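Long-range contact in regulatory protein RecX (Lactobacillus reuteri, PDB 3D5L), which probably modulates the activity of the recombinase RecA and has an elongated, mostly helical chain that includes repeated three-helix domains: residues S116-M121 with D148-F153. Numbering follows the deposited sequence.
Sequences SYVRTM and DALTQF
Val118 and Ala149 pack against each other where the first and third helices of the second RecX three-helix domain come together. Val118, on helix 110-124, points at Ala149 of helix 143-149 and the residues after it, and its two methyls divide the work. CG1, anti to the backbone N (chi1 171°), lies 3.5 Å from Ala149 O and looks on toward the Phe153 ring, whose CD1 is 4.3 Å away. CG2 takes the other flank, 3.6 Å from Ala149 CB, with Leu150 CD1 a little farther off. Ile132 touches both Leu150 and Phe153, so helix 129-138 packs against this mainly apolar, tightly packed side. The looser, solvent-facing side is at Arg119, with Gln152 standing between it and the apolar part. Gln152, extended beyond CG, lays its amide against helix 110-124, touching Ala115 and Ile122 as well. The exposed Arg119 bends at chi2 and chi3, which brings its guanidinium near that amide, in a plane only 8° from parallel to it but stepped and displaced from it. The amide is probably turned over in the model; its carbon, Gln152 CD, keeps its place either way, 3.8 Å from Val118 CG1.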
ATOM      1  N   SER A 116      -5.028   6.704  -8.502  1.00  7.40           N
ATOM      2  CA  SER A 116      -3.750   6.890  -9.186  1.00 10.75           C
ATOM      3  C   SER A 116      -3.457   5.704 -10.084  1.00 10.60           C
ATOM      4  O   SER A 116      -2.877   5.850 -11.158  1.00  7.03           O
ATOM      5  CB  SER A 116      -2.607   7.028  -8.174  1.00 11.40           C
ATOM      6  OG  SER A 116      -2.746   8.213  -7.405  1.00 20.16           O
ATOM      7  N   TYR A 117      -3.847   4.521  -9.619  1.00 12.00           N
ATOM      8  CA  TYR A 117      -3.628   3.312 -10.389  1.00 13.48           C
ATOM      9  C   TYR A 117      -4.422   3.370 -11.681  1.00 12.02           C
ATOM     10  O   TYR A 117      -3.894   3.092 -12.756  1.00 14.81           O
ATOM     11  CB  TYR A 117      -4.057   2.084  -9.592  1.00 15.03           C
ATOM     12  CG  TYR A 117      -3.880   0.794 -10.355  1.00 16.75           C
ATOM     13  CD1 TYR A 117      -2.635   0.165 -10.416  1.00 19.72           C
ATOM     14  CD2 TYR A 117      -4.950   0.207 -11.025  1.00 17.09           C
ATOM     15  CE1 TYR A 117      -2.461  -1.017 -11.118  1.00 20.42           C
ATOM     16  CE2 TYR A 117      -4.788  -0.980 -11.739  1.00 22.13           C
ATOM     17  CZ  TYR A 117      -3.539  -1.586 -11.778  1.00 23.02           C
ATOM     18  OH  TYR A 117      -3.369  -2.766 -12.467  1.00 26.17           O
ATOM     19  N   VAL A 118      -5.694   3.734 -11.577  1.00 11.64           N
ATOM     20  CA  VAL A 118      -6.545   3.806 -12.760  1.00 11.72           C
ATOM     21  C   VAL A 118      -5.992   4.830 -13.742  1.00 14.06           C
ATOM     22  O   VAL A 118      -5.848   4.537 -14.929  1.00 15.15           O
ATOM     23  CB  VAL A 118      -8.006   4.145 -12.384  1.00  8.80           C
ATOM     24  CG1 VAL A 118      -8.821   4.430 -13.633  1.00  5.31           C
ATOM     25  CG2 VAL A 118      -8.625   2.961 -11.637  1.00  9.18           C
ATOM     26  N   ARG A 119      -5.663   6.020 -13.245  1.00 13.46           N
ATOM     27  CA  ARG A 119      -5.105   7.063 -14.087  1.00 13.66           C
ATOM     28  C   ARG A 119      -3.869   6.556 -14.842  1.00 14.39           C
ATOM     29  O   ARG A 119      -3.743   6.750 -16.049  1.00 15.09           O
ATOM     30  CB  ARG A 119      -4.737   8.280 -13.233  1.00 14.99           C
ATOM     31  CG  ARG A 119      -4.035   9.397 -13.991  1.00 16.10           C
ATOM     32  CD  ARG A 119      -4.709   9.655 -15.321  1.00 17.73           C
ATOM     33  NE  ARG A 119      -6.156   9.762 -15.174  1.00 21.77           N
ATOM     34  CZ  ARG A 119      -6.993  10.029 -16.170  1.00 22.51           C
ATOM     35  NH1 ARG A 119      -6.527  10.222 -17.401  1.00 22.02           N
ATOM     36  NH2 ARG A 119      -8.298  10.100 -15.932  1.00 21.62           N
ATOM     37  N   THR A 120      -2.955   5.903 -14.132  1.00 16.15           N
ATOM     38  CA  THR A 120      -1.752   5.378 -14.764  1.00 17.21           C
ATOM     39  C   THR A 120      -2.114   4.320 -15.811  1.00 18.31           C
ATOM     40  O   THR A 120      -1.469   4.240 -16.849  1.00 18.08           O
ATOM     41  CB  THR A 120      -0.797   4.727 -13.745  1.00 18.30           C
ATOM     42  OG1 THR A 120      -0.401   5.690 -12.761  1.00 22.78           O
ATOM     43  CG2 THR A 120       0.448   4.212 -14.447  1.00 19.10           C
ATOM     44  N   MET A 121      -3.132   3.503 -15.531  1.00 17.66           N
ATOM     45  CA  MET A 121      -3.546   2.472 -16.481  1.00 16.95           C
ATOM     46  C   MET A 121      -4.085   3.144 -17.739  1.00 18.10           C
ATOM     47  O   MET A 121      -3.799   2.738 -18.862  1.00 16.93           O
ATOM     48  CB  MET A 121      -4.634   1.573 -15.880  1.00 16.84           C
ATOM     49  CG  MET A 121      -4.125   0.506 -14.896  1.00 15.68           C
ATOM     50  SD  MET A 121      -2.713  -0.468 -15.531  1.00 11.07           S
ATOM     51  CE  MET A 121      -1.382   0.196 -14.510  1.00 10.70           C
ATOM     52  N   ASP A 148     -15.279   4.170  -7.295  1.00  8.04           N
ATOM     53  CA  ASP A 148     -14.874   5.579  -7.367  1.00 10.75           C
ATOM     54  C   ASP A 148     -13.721   5.774  -8.369  1.00 10.51           C
ATOM     55  O   ASP A 148     -13.736   6.691  -9.186  1.00 10.65           O
ATOM     56  CB  ASP A 148     -14.435   6.111  -5.988  1.00 10.23           C
ATOM     57  CG  ASP A 148     -15.584   6.191  -4.988  1.00 14.81           C
ATOM     58  OD1 ASP A 148     -16.757   6.075  -5.410  1.00 18.88           O
ATOM     59  OD2 ASP A 148     -15.323   6.381  -3.775  1.00 15.39           O
ATOM     60  N   ALA A 149     -12.724   4.900  -8.308  1.00 10.96           N
ATOM     61  CA  ALA A 149     -11.580   4.992  -9.210  1.00 11.99           C
ATOM     62  C   ALA A 149     -11.972   4.711 -10.659  1.00 12.17           C
ATOM     63  O   ALA A 149     -11.448   5.335 -11.576  1.00 10.52           O
ATOM     64  CB  ALA A 149     -10.487   4.020  -8.763  1.00 12.12           C
ATOM     65  N   LEU A 150     -12.902   3.772 -10.849  1.00 13.50           N
ATOM     66  CA  LEU A 150     -13.369   3.384 -12.181  1.00 14.84           C
ATOM     67  C   LEU A 150     -14.244   4.441 -12.831  1.00 15.65           C
ATOM     68  O   LEU A 150     -14.673   4.280 -13.972  1.00 14.80           O
ATOM     69  CB  LEU A 150     -14.143   2.058 -12.111  1.00 16.25           C
ATOM     70  CG  LEU A 150     -13.452   0.803 -12.668  1.00 17.73           C
ATOM     71  CD1 LEU A 150     -11.954   0.945 -12.593  1.00 15.95           C
ATOM     72  CD2 LEU A 150     -13.926  -0.424 -11.896  1.00 16.88           C
ATOM     73  N   THR A 151     -14.508   5.519 -12.105  1.00 14.34           N
ATOM     74  CA  THR A 151     -15.325   6.581 -12.648  1.00 16.59           C
ATOM     75  C   THR A 151     -14.569   7.350 -13.746  1.00 17.07           C
ATOM     76  O   THR A 151     -15.176   7.930 -14.643  1.00 15.69           O
ATOM     77  CB  THR A 151     -15.788   7.526 -11.517  1.00 19.34           C
ATOM     78  OG1 THR A 151     -17.055   8.075 -11.871  1.00 22.81           O
ATOM     79  CG2 THR A 151     -14.783   8.659 -11.275  1.00 18.05           C
ATOM     80  N   GLN A 152     -13.242   7.334 -13.689  1.00 17.95           N
ATOM     81  CA  GLN A 152     -12.437   8.018 -14.701  1.00 19.63           C
ATOM     82  C   GLN A 152     -12.601   7.251 -16.011  1.00 20.66           C
ATOM     83  O   GLN A 152     -12.362   7.789 -17.088  1.00 22.94           O
ATOM     84  CB  GLN A 152     -10.944   7.996 -14.342  1.00 19.34           C
ATOM     85  CG  GLN A 152     -10.592   8.340 -12.915  1.00 22.27           C
ATOM     86  CD  GLN A 152      -9.119   8.133 -12.631  1.00 22.31           C
ATOM     87  OE1 GLN A 152      -8.701   8.009 -11.483  1.00 23.66           O
ATOM     88  NE2 GLN A 152      -8.319   8.098 -13.685  1.00 25.77           N
ATOM     89  N   PHE A 153     -12.991   5.985 -15.904  1.00 20.97           N
ATOM     90  CA  PHE A 153     -13.166   5.129 -17.069  1.00 21.60           C
ATOM     91  C   PHE A 153     -14.511   5.364 -17.730  1.00 21.59           C
ATOM     92  O   PHE A 153     -15.419   4.539 -17.654  1.00 21.70           O
ATOM     93  CB  PHE A 153     -13.035   3.659 -16.665  1.00 21.55           C
ATOM     94  CG  PHE A 153     -11.956   2.923 -17.401  1.00 22.22           C
ATOM     95  CD1 PHE A 153     -10.950   2.267 -16.709  1.00 22.15           C
ATOM     96  CD2 PHE A 153     -11.960   2.859 -18.788  1.00 24.42           C
ATOM     97  CE1 PHE A 153      -9.963   1.555 -17.389  1.00 23.42           C
ATOM     98  CE2 PHE A 153     -10.974   2.147 -19.478  1.00 24.03           C
ATOM     99  CZ  PHE A 153      -9.978   1.495 -18.778  1.00 21.17           C
TER